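Local coordinates for uncharacterized protein (Bacteroides uniformis, PDB 4Q53) that is of unknown function but adopts a cystatin-like fold and belongs to the DUF4783 family of the NTF2 clan, at residues K27-I32 and V99-R104. Numbering follows the deposited sequence. Where two conformers were deposited one is given.
Sequences KVDLII and VIHQIR
The carbonyl oxygen of Asp29 is gripped twice from the neighbouring strand: Asp29 O accepts the N-H of Ile103 at 2.9 Å (N-H...O angle 159°) and a CA-H...O contact from Gln102 CA at 3.1 Å. The backbones pair in parallel, Asp29 N also reaching His101 O, and Ile31 N binding Ile103 O. Of the Asp29 carboxylate, OD2 takes a hydrogen bond from a water 2.6 Å away, while OD1 is bonded to ND1 of His38 on the adjoining strand 35-40. The same water accepts a bond from NE2 of Gln102 at 2.8 Å, and thus links acid and amide across the two strands. Glutamine suits its place because its aliphatic stem and flat amide can lie against Ile31 while NE2 serves the water. CG is set anti to the backbone N (chi1 -179°), the chain extended beyond it, and the two side chains cross obliquely, Ile31 CD1 touching Gln102 CG and CD. An alanine here would probably leave the water without its amide donor and Ile31 CD1 without its neighbour. On the other face, branched aliphatic residues suit the buried setting; Leu30 CD2 packs against Ile103 CB at 3.7 Å, and helix 41-54 covers Leu30. Strand 28-32 thus joins strands 97-107 and 35-40, as expected of the curved mixed sheet of a cystatin-like fold.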
loop_
_atom_site.group_PDB
_atom_site.type_symbol
_atom_site.label_atom_id
_atom_site.label_comp_id
_atom_site.label_asym_id
_atom_site.label_seq_id
_atom_site.Cartn_x
_atom_site.Cartn_y
_atom_site.Cartn_z
ATOM N N LYS A 27 5.269 1.117 -12.289
ATOM C CA LYS A 27 4.207 2.113 -12.362
ATOM C C LYS A 27 3.156 1.723 -11.337
ATOM O O LYS A 27 2.745 0.568 -11.286
ATOM C CB LYS A 27 3.565 2.137 -13.751
ATOM C CG LYS A 27 4.494 2.566 -14.883
ATOM C CD LYS A 27 4.817 4.052 -14.816
ATOM C CE LYS A 27 5.630 4.502 -16.023
ATOM N NZ LYS A 27 5.986 5.949 -15.933
ATOM N N VAL A 28 2.737 2.679 -10.523
ATOM C CA VAL A 28 1.774 2.435 -9.465
ATOM C C VAL A 28 0.717 3.510 -9.508
ATOM O O VAL A 28 1.030 4.702 -9.508
ATOM C CB VAL A 28 2.438 2.458 -8.077
ATOM C CG1 VAL A 28 1.424 2.140 -6.998
ATOM C CG2 VAL A 28 3.604 1.483 -8.024
ATOM N N ASP A 29 -0.534 3.082 -9.530
ATOM C CA ASP A 29 -1.643 4.004 -9.348
ATOM C C ASP A 29 -1.912 4.179 -7.867
ATOM O O ASP A 29 -2.187 3.206 -7.166
ATOM C CB ASP A 29 -2.875 3.480 -10.068
ATOM C CG ASP A 29 -2.685 3.451 -11.555
ATOM O OD1 ASP A 29 -2.207 4.466 -12.094
ATOM O OD2 ASP A 29 -2.991 2.419 -12.180
ATOM N N LEU A 30 -1.838 5.420 -7.410
ATOM C CA LEU A 30 -2.172 5.742 -6.036
ATOM C C LEU A 30 -3.465 6.522 -6.013
ATOM O O LEU A 30 -3.673 7.402 -6.851
ATOM C CB LEU A 30 -1.052 6.571 -5.397
ATOM C CG LEU A 30 0.322 5.905 -5.415
ATOM C CD1 LEU A 30 1.390 6.881 -4.958
ATOM C CD2 LEU A 30 0.321 4.652 -4.557
ATOM N N ILE A 31 -4.340 6.182 -5.073
ATOM C CA ILE A 31 -5.541 6.984 -4.852
ATOM C C ILE A 31 -5.623 7.189 -3.353
ATOM O O ILE A 31 -6.003 6.284 -2.625
ATOM C CB ILE A 31 -6.833 6.331 -5.387
ATOM C CG1 ILE A 31 -6.695 5.891 -6.839
ATOM C CG2 ILE A 31 -7.977 7.319 -5.290
ATOM C CD1 ILE A 31 -6.250 4.475 -7.015
ATOM N N ILE A 32 -5.254 8.376 -2.888
ATOM C CA ILE A 32 -5.107 8.649 -1.475
ATOM C C ILE A 32 -6.017 9.797 -1.153
ATOM O O ILE A 32 -5.815 10.896 -1.656
ATOM C CB ILE A 32 -3.657 9.001 -1.119
ATOM C CG1 ILE A 32 -2.713 7.862 -1.536
ATOM C CG2 ILE A 32 -3.538 9.298 0.347
ATOM C CD1 ILE A 32 -1.280 8.084 -1.213
ATOM N N VAL A 99 3.888 -7.736 -7.695
ATOM C CA VAL A 99 4.271 -6.364 -7.362
ATOM C C VAL A 99 3.022 -5.515 -7.259
ATOM O O VAL A 99 1.994 -5.810 -7.869
ATOM C CB VAL A 99 5.250 -5.754 -8.403
ATOM C CG1 VAL A 99 6.549 -6.546 -8.431
ATOM C CG2 VAL A 99 4.607 -5.712 -9.776
ATOM N N ILE A 100 3.121 -4.454 -6.479
ATOM C CA ILE A 100 1.993 -3.564 -6.312
ATOM C C ILE A 100 1.781 -2.698 -7.539
ATOM O O ILE A 100 2.696 -1.993 -7.985
ATOM C CB ILE A 100 2.190 -2.633 -5.090
ATOM C CG1 ILE A 100 2.287 -3.465 -3.816
ATOM C CG2 ILE A 100 1.026 -1.655 -4.949
ATOM C CD1 ILE A 100 2.794 -2.689 -2.641
ATOM N N HIS A 101 0.548 -2.723 -8.030
ATOM C CA HIS A 101 0.136 -1.924 -9.171
ATOM C C HIS A 101 -0.823 -0.787 -8.773
ATOM O O HIS A 101 -0.922 0.221 -9.472
ATOM C CB HIS A 101 -0.538 -2.843 -10.185
ATOM C CG HIS A 101 -1.148 -2.129 -11.342
ATOM N ND1 HIS A 101 -0.412 -1.358 -12.216
ATOM C CD2 HIS A 101 -2.429 -2.070 -11.771
ATOM C CE1 HIS A 101 -1.217 -0.855 -13.136
ATOM N NE2 HIS A 101 -2.446 -1.272 -12.888
ATOM N N GLN A 102 -1.538 -0.953 -7.665
ATOM C CA GLN A 102 -2.456 0.089 -7.179
ATOM C C GLN A 102 -2.526 0.063 -5.662
ATOM O O GLN A 102 -2.604 -1.019 -5.057
ATOM C CB GLN A 102 -3.868 -0.079 -7.778
ATOM C CG GLN A 102 -4.879 0.986 -7.345
ATOM C CD GLN A 102 -6.193 0.893 -8.105
ATOM O OE1 GLN A 102 -7.250 0.804 -7.512
ATOM N NE2 GLN A 102 -6.124 0.966 -9.428
ATOM N N ILE A 103 -2.501 1.255 -5.065
ATOM C CA ILE A 103 -2.767 1.438 -3.644
ATOM C C ILE A 103 -3.882 2.459 -3.518
ATOM O O ILE A 103 -3.752 3.578 -4.025
ATOM C CB ILE A 103 -1.535 1.966 -2.875
ATOM C CG1 ILE A 103 -0.340 1.027 -3.078
ATOM C CG2 ILE A 103 -1.863 2.174 -1.407
ATOM C CD1 ILE A 103 0.933 1.481 -2.406
ATOM N N ARG A 104 -4.947 2.083 -2.826
ATOM C CA ARG A 104 -6.026 2.986 -2.470
ATOM C C ARG A 104 -6.022 3.138 -0.964
ATOM O O ARG A 104 -5.959 2.146 -0.237
ATOM C CB ARG A 104 -7.376 2.444 -2.943
ATOM C CG ARG A 104 -8.544 3.358 -2.636
ATOM C CD ARG A 104 -9.912 2.796 -3.069
ATOM N NE ARG A 104 -10.957 3.453 -2.280
ATOM C CZ ARG A 104 -11.542 2.943 -1.189
ATOM N NH1 ARG A 104 -11.266 1.712 -0.746
ATOM N NH2 ARG A 104 -12.430 3.669 -0.537
HETATM O O HOH W 1 -4.284 0.302 -11.388
#